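Local atomic coordinates of glucose-6-phosphate isomerase (Plasmodium falciparum, PDB entry 3QKI), a protein that probably catalyses the reversible conversion of alpha-D-glucose 6-phosphate into beta-D-fructose 6-phosphate, an early step of glycolysis that also serves gluconeogenesis. Residues 95-98 with 102-105; 100-103 with 109-112; 193-198 with 450-455; 516-519 with 524-527. All coordinates share one frame; numbering follows the deposited sequence.

Interaction 1 of 4, residues 95-98 with 102-105; sequences EKTF and KVNM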
# COMPACT_ATOMS: atom_id res chain seq x y z
N GLU A 95 21.00 3.99 25.03
CA GLU A 95 22.36 4.50 25.20
C GLU A 95 23.41 3.49 24.71
O GLU A 95 24.31 3.89 23.96
CB GLU A 95 22.62 4.95 26.64
CG GLU A 95 23.98 5.61 26.82
CD GLU A 95 24.22 6.23 28.18
OE1 GLU A 95 23.88 5.59 29.20
OE2 GLU A 95 24.80 7.34 28.23
N LYS A 96 23.26 2.17 25.03
CA LYS A 96 24.18 1.13 24.56
C LYS A 96 24.19 1.06 23.03
O LYS A 96 25.25 0.91 22.43
CB LYS A 96 23.78 -0.25 25.12
CG LYS A 96 24.14 -0.46 26.57
CD LYS A 96 23.37 -1.65 27.13
CE LYS A 96 24.27 -2.78 27.55
NZ LYS A 96 24.00 -4.02 26.77
N THR A 97 23.00 1.21 22.40
CA THR A 97 22.86 1.21 20.94
C THR A 97 23.66 2.36 20.33
O THR A 97 24.49 2.11 19.45
CB THR A 97 21.37 1.23 20.54
OG1 THR A 97 20.71 0.15 21.21
CG2 THR A 97 21.16 1.10 19.03
N PHE A 98 23.42 3.60 20.81
CA PHE A 98 24.11 4.81 20.34
C PHE A 98 25.63 4.73 20.54
O PHE A 98 26.38 5.24 19.70
CB PHE A 98 23.57 6.05 21.04
CG PHE A 98 22.36 6.69 20.40
CD1 PHE A 98 22.48 7.88 19.69
CD2 PHE A 98 21.10 6.12 20.52
CE1 PHE A 98 21.36 8.50 19.12
CE2 PHE A 98 19.97 6.72 19.93
CZ PHE A 98 20.11 7.92 19.26
N LYS A 102 27.27 -4.15 21.05
CA LYS A 102 26.70 -5.22 20.23
C LYS A 102 25.29 -5.61 20.66
O LYS A 102 25.06 -6.74 21.09
CB LYS A 102 27.67 -6.41 20.13
CG LYS A 102 29.03 -6.05 19.54
CD LYS A 102 29.89 -7.30 19.42
CE LYS A 102 31.36 -7.00 19.31
NZ LYS A 102 32.08 -8.16 18.73
N VAL A 103 24.32 -4.67 20.50
CA VAL A 103 22.93 -4.87 20.91
C VAL A 103 22.15 -5.86 20.02
O VAL A 103 21.13 -6.39 20.45
CB VAL A 103 22.17 -3.55 21.21
CG1 VAL A 103 22.87 -2.76 22.30
CG2 VAL A 103 21.99 -2.71 19.95
N ASN A 104 22.65 -6.11 18.78
CA ASN A 104 22.05 -7.10 17.89
C ASN A 104 22.66 -8.40 18.40
O ASN A 104 23.74 -8.81 17.97
CB ASN A 104 22.41 -6.80 16.44
CG ASN A 104 21.90 -7.79 15.44
OD1 ASN A 104 21.38 -8.86 15.78
ND2 ASN A 104 22.07 -7.49 14.18
N MET A 105 22.00 -8.99 19.39
CA MET A 105 22.51 -10.14 20.15
C MET A 105 22.46 -11.51 19.45
O MET A 105 23.11 -12.44 19.91
CB MET A 105 21.92 -10.17 21.58
CG MET A 105 20.40 -9.82 21.67
SD MET A 105 19.21 -11.02 21.01
CE MET A 105 19.58 -12.49 22.04

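Interaction 2 of 4, residues 100-103 with 109-112; sequences GEKV and RSVL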
# COMPACT_ATOMS: atom_id res chain seq x y z
N GLY A 100 27.50 2.06 20.38
CA GLY A 100 28.14 1.08 19.50
C GLY A 100 28.29 -0.30 20.11
O GLY A 100 28.97 -1.16 19.53
N GLU A 101 27.60 -0.56 21.24
CA GLU A 101 27.63 -1.89 21.86
C GLU A 101 26.90 -2.87 20.97
O GLU A 101 26.01 -2.47 20.20
CB GLU A 101 27.02 -1.85 23.26
CG GLU A 101 27.84 -0.97 24.19
CD GLU A 101 27.62 -1.19 25.67
OE1 GLU A 101 27.30 -2.33 26.07
OE2 GLU A 101 27.85 -0.23 26.44
N LYS A 102 27.27 -4.15 21.05
CA LYS A 102 26.70 -5.22 20.23
C LYS A 102 25.29 -5.61 20.66
O LYS A 102 25.06 -6.74 21.09
CB LYS A 102 27.67 -6.41 20.13
CG LYS A 102 29.03 -6.05 19.54
CD LYS A 102 29.89 -7.30 19.42
CE LYS A 102 31.36 -7.00 19.31
NZ LYS A 102 32.08 -8.16 18.73
N VAL A 103 24.32 -4.67 20.50
CA VAL A 103 22.93 -4.87 20.91
C VAL A 103 22.15 -5.86 20.02
O VAL A 103 21.13 -6.39 20.45
CB VAL A 103 22.17 -3.55 21.21
CG1 VAL A 103 22.87 -2.76 22.30
CG2 VAL A 103 21.99 -2.71 19.95
N ARG A 109 26.33 -7.98 16.69
CA ARG A 109 26.69 -6.80 15.93
C ARG A 109 26.28 -5.51 16.58
O ARG A 109 25.32 -5.46 17.35
CB ARG A 109 26.02 -6.85 14.55
CG ARG A 109 26.57 -7.91 13.65
CD ARG A 109 26.81 -7.36 12.28
NE ARG A 109 25.59 -7.36 11.48
CZ ARG A 109 25.27 -8.30 10.60
NH1 ARG A 109 26.07 -9.34 10.42
NH2 ARG A 109 24.15 -8.21 9.90
N SER A 110 26.97 -4.44 16.19
CA SER A 110 26.64 -3.10 16.62
C SER A 110 25.48 -2.62 15.74
O SER A 110 25.21 -3.19 14.69
CB SER A 110 27.85 -2.18 16.46
OG SER A 110 28.88 -2.58 17.35
N VAL A 111 24.78 -1.58 16.19
CA VAL A 111 23.62 -0.98 15.51
C VAL A 111 23.93 0.52 15.50
O VAL A 111 23.71 1.22 16.50
CB VAL A 111 22.31 -1.33 16.25
CG1 VAL A 111 21.13 -0.58 15.64
CG2 VAL A 111 22.05 -2.85 16.23
N LEU A 112 24.50 0.99 14.39
CA LEU A 112 25.01 2.37 14.34
C LEU A 112 24.54 3.22 13.17
O LEU A 112 25.28 4.10 12.71
CB LEU A 112 26.54 2.36 14.46
CG LEU A 112 27.15 2.04 15.82
CD1 LEU A 112 28.65 1.74 15.70
CD2 LEU A 112 26.86 3.15 16.83
O HOH W 1 25.39 -0.25 18.66

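Interaction 3 of 4, residues 193-198 with 450-455; sequences YNMELN and HSHFPI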
# COMPACT_ATOMS: atom_id res chain seq x y z
N TYR A 193 11.74 20.81 -6.90
CA TYR A 193 11.35 21.45 -8.17
C TYR A 193 10.70 22.81 -8.00
O TYR A 193 10.99 23.72 -8.76
CB TYR A 193 10.35 20.62 -8.98
CG TYR A 193 10.70 19.18 -9.28
CD1 TYR A 193 12.01 18.80 -9.57
CD2 TYR A 193 9.70 18.22 -9.42
CE1 TYR A 193 12.33 17.47 -9.85
CE2 TYR A 193 10.00 16.91 -9.75
CZ TYR A 193 11.31 16.53 -9.96
OH TYR A 193 11.57 15.22 -10.30
N ASN A 194 9.77 22.92 -7.04
CA ASN A 194 8.94 24.11 -6.84
C ASN A 194 9.64 25.23 -6.07
O ASN A 194 9.60 26.37 -6.53
CB ASN A 194 7.59 23.74 -6.18
CG ASN A 194 6.79 22.76 -7.00
OD1 ASN A 194 7.09 22.49 -8.16
ND2 ASN A 194 5.74 22.20 -6.40
N MET A 195 10.21 24.90 -4.90
CA MET A 195 10.87 25.87 -4.01
C MET A 195 12.28 26.21 -4.46
O MET A 195 12.69 27.35 -4.32
CB MET A 195 10.82 25.38 -2.55
CG MET A 195 9.61 25.86 -1.77
SD MET A 195 8.00 25.63 -2.57
CE MET A 195 7.64 24.03 -2.17
N GLU A 196 13.02 25.23 -4.96
CA GLU A 196 14.39 25.47 -5.40
C GLU A 196 14.49 25.82 -6.90
O GLU A 196 14.86 26.93 -7.23
CB GLU A 196 15.31 24.30 -5.02
CG GLU A 196 16.76 24.53 -5.43
CD GLU A 196 17.80 23.62 -4.82
OE1 GLU A 196 17.56 23.05 -3.72
OE2 GLU A 196 18.89 23.51 -5.42
N LEU A 197 14.16 24.90 -7.80
CA LEU A 197 14.31 25.17 -9.23
C LEU A 197 13.39 26.28 -9.77
O LEU A 197 13.84 27.09 -10.57
CB LEU A 197 14.18 23.90 -10.09
CG LEU A 197 15.08 22.73 -9.71
CD1 LEU A 197 14.91 21.62 -10.70
CD2 LEU A 197 16.55 23.14 -9.63
N ASN A 198 12.12 26.32 -9.31
CA ASN A 198 11.15 27.31 -9.76
C ASN A 198 11.02 28.48 -8.81
O ASN A 198 10.31 29.43 -9.12
CB ASN A 198 9.79 26.65 -10.11
CG ASN A 198 9.86 25.85 -11.38
OD1 ASN A 198 9.74 26.40 -12.46
ND2 ASN A 198 10.06 24.53 -11.30
N HIS A 450 1.79 23.89 5.41
CA HIS A 450 1.98 24.38 4.04
C HIS A 450 2.04 23.27 3.03
O HIS A 450 2.55 22.19 3.30
CB HIS A 450 3.26 25.25 3.94
CG HIS A 450 3.18 26.47 4.80
ND1 HIS A 450 3.69 26.48 6.10
CD2 HIS A 450 2.54 27.64 4.58
CE1 HIS A 450 3.38 27.67 6.59
NE2 HIS A 450 2.69 28.40 5.72
N SER A 451 1.60 23.60 1.81
CA SER A 451 1.63 22.71 0.66
C SER A 451 2.97 22.85 -0.10
O SER A 451 3.64 23.87 0.03
CB SER A 451 0.51 23.09 -0.30
OG SER A 451 0.48 22.21 -1.41
N HIS A 452 3.31 21.87 -0.96
CA HIS A 452 4.44 22.00 -1.89
C HIS A 452 3.93 22.69 -3.17
O HIS A 452 4.72 23.09 -4.01
CB HIS A 452 5.03 20.62 -2.25
CG HIS A 452 5.94 20.02 -1.21
ND1 HIS A 452 6.35 18.70 -1.29
CD2 HIS A 452 6.49 20.58 -0.10
CE1 HIS A 452 7.12 18.49 -0.23
NE2 HIS A 452 7.22 19.59 0.52
N PHE A 453 2.59 22.76 -3.37
CA PHE A 453 1.97 23.37 -4.55
C PHE A 453 0.67 24.08 -4.14
O PHE A 453 -0.41 23.59 -4.45
CB PHE A 453 1.74 22.31 -5.65
CG PHE A 453 1.48 22.89 -7.02
CD1 PHE A 453 2.50 23.47 -7.76
CD2 PHE A 453 0.20 22.83 -7.59
CE1 PHE A 453 2.25 23.99 -9.04
CE2 PHE A 453 -0.05 23.36 -8.86
CZ PHE A 453 0.97 23.94 -9.57
N PRO A 454 0.74 25.21 -3.41
CA PRO A 454 -0.50 25.86 -2.95
C PRO A 454 -1.39 26.34 -4.10
O PRO A 454 -0.93 26.88 -5.10
CB PRO A 454 -0.02 27.01 -2.06
CG PRO A 454 1.38 27.24 -2.43
CD PRO A 454 1.93 25.96 -2.95
N ILE A 455 -2.66 26.04 -3.98
CA ILE A 455 -3.69 26.42 -4.91
C ILE A 455 -4.78 27.13 -4.14
O ILE A 455 -5.23 26.63 -3.10
CB ILE A 455 -4.26 25.22 -5.73
CG1 ILE A 455 -3.18 24.59 -6.64
CG2 ILE A 455 -5.48 25.67 -6.55
CD1 ILE A 455 -3.60 23.32 -7.33

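Interaction 4 of 4, residues 516-519 with 524-527; sequences LLFD and YTCG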
# COMPACT_ATOMS: atom_id res chain seq x y z
N LEU A 516 0.45 14.21 14.13
CA LEU A 516 1.78 14.79 13.94
C LEU A 516 1.59 15.96 12.98
O LEU A 516 1.21 15.75 11.82
CB LEU A 516 2.80 13.78 13.38
CG LEU A 516 3.23 12.64 14.30
CD1 LEU A 516 3.95 11.54 13.52
CD2 LEU A 516 4.16 13.14 15.40
N LEU A 517 1.80 17.21 13.48
CA LEU A 517 1.61 18.40 12.66
C LEU A 517 2.89 19.19 12.55
O LEU A 517 3.36 19.73 13.55
CB LEU A 517 0.42 19.28 13.15
CG LEU A 517 0.13 20.61 12.40
CD1 LEU A 517 -0.11 20.37 10.90
CD2 LEU A 517 -1.07 21.32 13.01
N PHE A 518 3.46 19.25 11.33
CA PHE A 518 4.72 19.96 11.05
C PHE A 518 4.41 21.28 10.38
O PHE A 518 3.34 21.43 9.80
CB PHE A 518 5.61 19.12 10.12
CG PHE A 518 6.12 17.79 10.65
CD1 PHE A 518 7.41 17.67 11.16
CD2 PHE A 518 5.33 16.65 10.59
CE1 PHE A 518 7.88 16.45 11.64
CE2 PHE A 518 5.81 15.42 11.05
CZ PHE A 518 7.09 15.33 11.57
N ASP A 519 5.34 22.23 10.38
CA ASP A 519 5.05 23.46 9.66
C ASP A 519 5.17 23.26 8.13
O ASP A 519 4.28 23.64 7.37
CB ASP A 519 5.91 24.63 10.16
CG ASP A 519 7.41 24.53 9.92
OD1 ASP A 519 7.91 23.38 9.71
OD2 ASP A 519 8.09 25.58 9.95
N TYR A 524 15.07 19.17 6.10
CA TYR A 524 15.33 19.04 7.52
C TYR A 524 14.17 18.27 8.22
O TYR A 524 14.42 17.32 8.96
CB TYR A 524 15.54 20.43 8.14
CG TYR A 524 15.76 20.39 9.63
CD1 TYR A 524 14.71 20.59 10.51
CD2 TYR A 524 17.04 20.17 10.16
CE1 TYR A 524 14.91 20.58 11.89
CE2 TYR A 524 17.25 20.14 11.53
CZ TYR A 524 16.18 20.32 12.40
OH TYR A 524 16.35 20.24 13.75
N THR A 525 12.92 18.71 7.99
CA THR A 525 11.73 18.10 8.56
C THR A 525 11.56 16.64 8.09
O THR A 525 11.09 15.81 8.86
CB THR A 525 10.52 19.01 8.28
OG1 THR A 525 10.77 20.32 8.82
CG2 THR A 525 9.25 18.48 8.84
N CYS A 526 11.93 16.33 6.83
CA CYS A 526 11.82 14.96 6.33
C CYS A 526 12.78 14.05 7.13
O CYS A 526 12.47 12.89 7.39
CB CYS A 526 12.07 14.88 4.83
SG CYS A 526 11.48 13.36 4.06
N GLY A 527 13.92 14.61 7.53
CA GLY A 527 14.91 13.95 8.37
C GLY A 527 14.35 13.73 9.77
O GLY A 527 14.47 12.62 10.32

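Interaction 1 of 4, residues 95-98 with 102-105
The chain leaves helix 90-99 and turns back along its last turn, bringing the backbones of Thr97 and Val103 nearest each other, 6.1 Å between Thr97 CA and Val103 CA. Val103 is the residue of the returning loop that does the touching: its CA–CB bond points at the helix, and its two methyls divide the work. CG2 is set against Thr97, 3.4 Å from Thr97 OG1, and it also lies 4.0 Å from Thr97 CG2. CG1 reaches the neighbouring residue instead, lying 3.9 Å from Lys96 CB, so the root of the lysine rather than its amino end makes the contact. The side chains of Thr97 and Val103 cross at about a right angle. This is a loop folding back on the C-terminal turn of the helix that it has just left, and it is held across the two segments by van der Waals contact, with no hydrogen bond between them. The hydroxyl of Thr97 has its polar partner within the helix: OG1 stands beside its own backbone N (chi1 -53°) and hydrogen-bonds to the carbonyl of Lys93, one turn earlier. That rotation places the methyl CG2 of Thr97 anti to the backbone N, and both branches of the threonine border Val103 CG2. Just beyond, Asn104 is the centre of an inverse gamma turn, while the carbonyl O of Val103 accepts a hydrogen bond from Arg406 NH2.

Interaction 2 of 4, residues 100-103 with 109-112
Ser110 donates its hydroxyl to the carbonyl of Gly100, a short bond of 2.6 Å from Ser110 OG to Gly100 O. The donor sits 38° above the carbonyl plane, off the lone-pair directions; OG stands beside its own backbone N (chi1 -66°), turned to Gly100. On the same glycine, Leu112 lays its CD2 methyl 3.6 Å from Gly100 CA. One step along, Lys102 CA approaches Arg109 O at 3.2 Å in a CH···O contact, while the extended lysine chain leads away. At the buried end Val103 CG2 meets Val111 CG2 at 3.7 Å, the two valines crossing at about a right angle. Between these contacts a water bridges the two segments: it lies 2.8 Å from Glu101 O, to which it can donate, and accepts from Val111 N at 2.9 Å. Two turns set these groups in place. Gly100, with a phi of 96°, ends helix 90-99 in a Schellman motif, and Lys102 is the centre of an inverse gamma turn closed by Val103 N to Glu101 O. Farther out, Leu112 pairs through its backbone with Trp308, and the side chain of Arg109 comes within about 8 Å of that of Lys250, a sugar phosphate-binding residue. The segments are thus joined by the Ser110 hydroxyl and one water and not by sheet-like backbone pairing, and Glu101 O takes the bond from Val103 N as well as the water.

Interaction 3 of 4, residues 193-198 with 450-455
A pi-type turn at the C-terminal end of helix 179-197 meets an ST turn begun by Ser451, and the two are joined where Asn194 hydrogen-bonds to His452. Asn194 ND2 donates to His452 O at 2.7 Å with an N-H···O angle of 163°. The acceptor lies close to the amide plane of Asn194, whereas the nitrogen stands 42° above the plane of the carbonyl. The same ND2 is at the edge of the Phe453 ring, 3.7 Å from Phe453 CD1. Met195 bends at chi2 and chi3, bringing its CE methyl within 3.6 Å of His452 O and obliquely past the imidazole. Each turn has its own bond: Asn198 N reaches Tyr193 O at 2.9 Å, and Phe453 N reaches Ser451 OG, also at 2.9 Å. Asn194 OD1 is engaged by Tyr212 OH, and the His452 ring is held through NE2 by the carbonyl of Leu521. Asn229 of the second subunit accepts from His452 N, placing the contact at the dimer interface. Here helix 179-197, which follows strand 168-172 of the five-stranded parallel sheet, touches the loop running from strand 443-448 of the mixed sheet to helix 464-481.

Interaction 4 of 4, residues 516-519 with 524-527
Phe518 and Thr525 point at each other, each with its CA–CB bond aimed at the opposite segment, and their side chains slide past one another in opposite directions. The threonine methyl CG2 is the part that touches. It lies obliquely to the phenyl ring, but the placement is only approximate, because its modelled approach to Phe518 CD1 is too close to be trusted and Thr525 was built in two conformers. In the conformer given, a chi1 of -57° puts OG1 beside the backbone N and CG2 anti to it, with the methyl on the ring side and the hydroxyl along another line. The hydroxyl finds its main partner in Asn63 OD1 and has a weak second bond to Glu520 O. Asp519, the next residue after Phe518, brings its carboxylate toward the same threonine, but Asp519 OD1 remains 4.3 Å from Thr525 OG1. The phenyl ring also meets those of Phe64 of strand 64-70 and Phe448 of strand 443-448, with planes at about 30° and 25°, and it touches Leu529 one turn further along the helix from Thr525. The contact thus closes a short turn from strand 513-518, which lies between strands 64-70 and 443-448 in the mixed sheet, to the first turn of helix 523-543; across that helix, Cys526 faces helix 179-197.

From the N terminus, interaction 1 closes first, folding the loop after helix 90-99 back on that helix. Interaction 2 begins on the same loop, sharing Lys102 and Val103, and ties it to 109-112; the two overlap in the chain rather than nest, and their centres lie 4 Å apart. Interaction 3 is the long-range one, spanning 251 residues to join helix 179-197 to the loop after strand 443-448. Interaction 4 follows in series, a local strand-to-helix turn. Interactions 3 and 4 touch through His450 ND1 and Asp519 O, and both border the second subunit. Interaction 3 lies across the chain's centre from interactions 1 and 2, its centre about 40 Å from theirs.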